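Local structure of beta-galactosidase (4CU9) at residues S96-E101 / M161-E166. The protein is a glycoside hydrolase that probably removes terminal beta-linked galactose from glycans, represented here by a carbohydrate-binding module. Numbering follows the deposited sequence.
Sequences SKLVLE and MRWRME. With EDO (1,2-ethanediol), chain D.
One face of the W163 indole carries L100, whose CD1 forms a CH-pi contact 3.8 Å from the centroid of the six-membered ring, with CB lying over the same face. L98 approaches that ring obliquely, its CD1 only 3.3 Å from CE3 of W163. The flat guanidinium of R162 meets E101 at its edge, the two planes nearly coplanar, while that of R164 has V99 over one face and the carboxylate of E101 and a water at its edge.

E101 therefore serves two arginines. Its OE1 accepts hydrogen bonds from both NE and NH2 of R162 and lies in the plane of that guanidinium; OE2 takes NE of R164 at 2.9 Å, met from above the carboxylate plane, which is turned 52° from this second guanidinium. The bend of R164 at chi3 (62°) turns NE off the line of the chain, and the water bridges OE2 of E101 and NH2 of R164. Two cations around one buried carboxylate would be expected to favour its ionised form.

Strands 97-101 and 161-166 are antiparallel neighbours in the beta-sandwich expected of a galactose-binding-like domain. V99 and R164 form a hydrogen-bonded pair, N of R164 reaching O of V99 at 2.7 Å, whereas L98–M165 and L100–W163 are non-hydrogen-bonded pairs. Apolar residues suit the face bearing W163, which packs against F181 and L84 in the interior; on the other face the long chains of E101, R162 and R164 reach a shared salt-bridge network. There W132 makes a cation-pi contact with R162, whose NH2 also donates almost straight (175°) to O2 of the ethanediol, probably a crystallisation additive.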
loop_
_atom_site.group_PDB
_atom_site.type_symbol
_atom_site.label_atom_id
_atom_site.label_comp_id
_atom_site.label_asym_id
_atom_site.label_seq_id
_atom_site.Cartn_x
_atom_site.Cartn_y
_atom_site.Cartn_z
ATOM N N SER A 96 -13.120 -3.350 0.449
ATOM C CA SER A 96 -14.311 -3.378 1.309
ATOM C C SER A 96 -13.942 -3.006 2.709
ATOM O O SER A 96 -14.752 -2.501 3.457
ATOM C CB SER A 96 -14.922 -4.798 1.299
ATOM O OG SER A 96 -13.918 -5.795 1.484
ATOM N N LYS A 97 -12.691 -3.256 3.089
ATOM C CA LYS A 97 -12.172 -2.979 4.444
ATOM C C LYS A 97 -10.758 -2.439 4.299
ATOM O O LYS A 97 -10.026 -2.874 3.396
ATOM C CB LYS A 97 -12.119 -4.251 5.241
ATOM C CG LYS A 97 -11.668 -4.098 6.671
ATOM C CD LYS A 97 -11.222 -5.437 7.257
ATOM C CE LYS A 97 -10.451 -5.239 8.550
ATOM N NZ LYS A 97 -11.244 -4.299 9.442
ATOM N N LEU A 98 -10.383 -1.524 5.183
ATOM C CA LEU A 98 -9.170 -0.684 5.059
ATOM C C LEU A 98 -8.677 -0.455 6.491
ATOM O O LEU A 98 -9.398 0.153 7.301
ATOM C CB LEU A 98 -9.591 0.666 4.379
ATOM C CG LEU A 98 -8.586 1.745 4.043
ATOM C CD1 LEU A 98 -7.579 1.303 2.983
ATOM C CD2 LEU A 98 -9.235 3.024 3.568
ATOM N N VAL A 99 -7.502 -0.976 6.842
ATOM C CA VAL A 99 -6.887 -0.733 8.161
ATOM C C VAL A 99 -5.549 -0.042 7.946
ATOM O O VAL A 99 -4.706 -0.516 7.111
ATOM C CB VAL A 99 -6.620 -2.044 8.931
ATOM C CG1 VAL A 99 -5.916 -1.770 10.243
ATOM C CG2 VAL A 99 -7.923 -2.809 9.130
ATOM N N LEU A 100 -5.341 1.067 8.640
ATOM C CA LEU A 100 -4.040 1.753 8.612
ATOM C C LEU A 100 -3.129 1.144 9.660
ATOM O O LEU A 100 -3.492 1.034 10.822
ATOM C CB LEU A 100 -4.192 3.256 8.885
ATOM C CG LEU A 100 -2.927 4.127 8.914
ATOM C CD1 LEU A 100 -2.223 4.124 7.562
ATOM C CD2 LEU A 100 -3.289 5.556 9.289
ATOM N N GLU A 101 -1.893 0.861 9.288
ATOM C CA GLU A 101 -0.920 0.338 10.210
ATOM C C GLU A 101 0.444 0.968 10.086
ATOM O O GLU A 101 0.914 1.341 9.001
ATOM C CB GLU A 101 -0.769 -1.181 10.041
ATOM C CG GLU A 101 -2.047 -1.943 10.309
ATOM C CD GLU A 101 -1.951 -3.438 10.062
ATOM O OE1 GLU A 101 -1.252 -3.847 9.108
ATOM O OE2 GLU A 101 -2.591 -4.194 10.844
ATOM N N MET A 161 4.720 2.700 6.653
ATOM C CA MET A 161 3.269 2.704 6.916
ATOM C C MET A 161 2.649 1.837 5.842
ATOM O O MET A 161 3.226 1.687 4.771
ATOM C CB MET A 161 2.696 4.117 6.828
ATOM C CG MET A 161 3.265 5.054 7.876
ATOM S SD MET A 161 2.712 4.818 9.571
ATOM C CE MET A 161 0.967 5.084 9.438
ATOM N N ARG A 162 1.525 1.214 6.159
ATOM C CA ARG A 162 0.777 0.471 5.176
ATOM C C ARG A 162 -0.720 0.539 5.425
ATOM O O ARG A 162 -1.203 0.889 6.514
ATOM C CB ARG A 162 1.234 -1.006 5.105
ATOM C CG ARG A 162 0.716 -1.882 6.215
ATOM C CD ARG A 162 1.240 -3.276 6.120
ATOM N NE ARG A 162 0.557 -4.135 7.055
ATOM C CZ ARG A 162 0.693 -5.449 7.105
ATOM N NH1 ARG A 162 1.524 -6.072 6.256
ATOM N NH2 ARG A 162 0.015 -6.133 8.018
ATOM N N TRP A 163 -1.442 0.137 4.389
ATOM C CA TRP A 163 -2.866 -0.106 4.481
ATOM C C TRP A 163 -3.062 -1.596 4.275
ATOM O O TRP A 163 -2.615 -2.182 3.230
ATOM C CB TRP A 163 -3.641 0.684 3.422
ATOM C CG TRP A 163 -3.649 2.142 3.645
ATOM C CD1 TRP A 163 -2.788 3.034 3.153
ATOM C CD2 TRP A 163 -4.534 2.860 4.501
ATOM N NE1 TRP A 163 -3.089 4.289 3.603
ATOM C CE2 TRP A 163 -4.160 4.208 4.449
ATOM C CE3 TRP A 163 -5.605 2.496 5.301
ATOM C CZ2 TRP A 163 -4.856 5.205 5.132
ATOM C CZ3 TRP A 163 -6.302 3.512 5.998
ATOM C CH2 TRP A 163 -5.911 4.839 5.883
ATOM N N ARG A 164 -3.660 -2.231 5.279
ATOM C CA ARG A 164 -4.027 -3.651 5.220
ATOM C C ARG A 164 -5.476 -3.714 4.774
ATOM O O ARG A 164 -6.382 -3.246 5.463
ATOM C CB ARG A 164 -3.795 -4.351 6.548
ATOM C CG ARG A 164 -4.205 -5.842 6.560
ATOM C CD ARG A 164 -3.607 -6.542 7.762
ATOM N NE ARG A 164 -4.067 -5.990 9.030
ATOM C CZ ARG A 164 -5.271 -6.184 9.557
ATOM N NH1 ARG A 164 -6.187 -6.954 8.965
ATOM N NH2 ARG A 164 -5.568 -5.628 10.713
ATOM N N MET A 165 -5.687 -4.222 3.570
ATOM C CA MET A 165 -6.975 -4.088 2.888
ATOM C C MET A 165 -7.588 -5.457 2.551
ATOM O O MET A 165 -6.911 -6.485 2.531
ATOM C CB MET A 165 -6.774 -3.292 1.613
ATOM C CG MET A 165 -6.250 -1.866 1.825
ATOM S SD MET A 165 -5.757 -1.012 0.275
ATOM C CE MET A 165 -4.224 -1.808 -0.135
ATOM N N GLU A 166 -8.891 -5.448 2.332
ATOM C CA GLU A 166 -9.600 -6.614 1.835
ATOM C C GLU A 166 -10.295 -6.241 0.575
ATOM O O GLU A 166 -11.018 -5.221 0.509
ATOM C CB GLU A 166 -10.603 -7.121 2.852
ATOM C CG GLU A 166 -9.921 -7.688 4.100
ATOM C CD GLU A 166 -10.897 -8.346 5.079
ATOM O OE1 GLU A 166 -12.074 -8.570 4.731
ATOM O OE2 GLU A 166 -10.464 -8.650 6.212
HETATM C C1 EDO D . 1.293 -9.833 5.964
HETATM O O1 EDO D . 1.208 -8.741 5.024
HETATM C C2 EDO D . 1.547 -9.429 7.422
HETATM O O2 EDO D . 0.343 -8.941 8.010
HETATM O O HOH W 1 -4.390 -4.288 12.755
#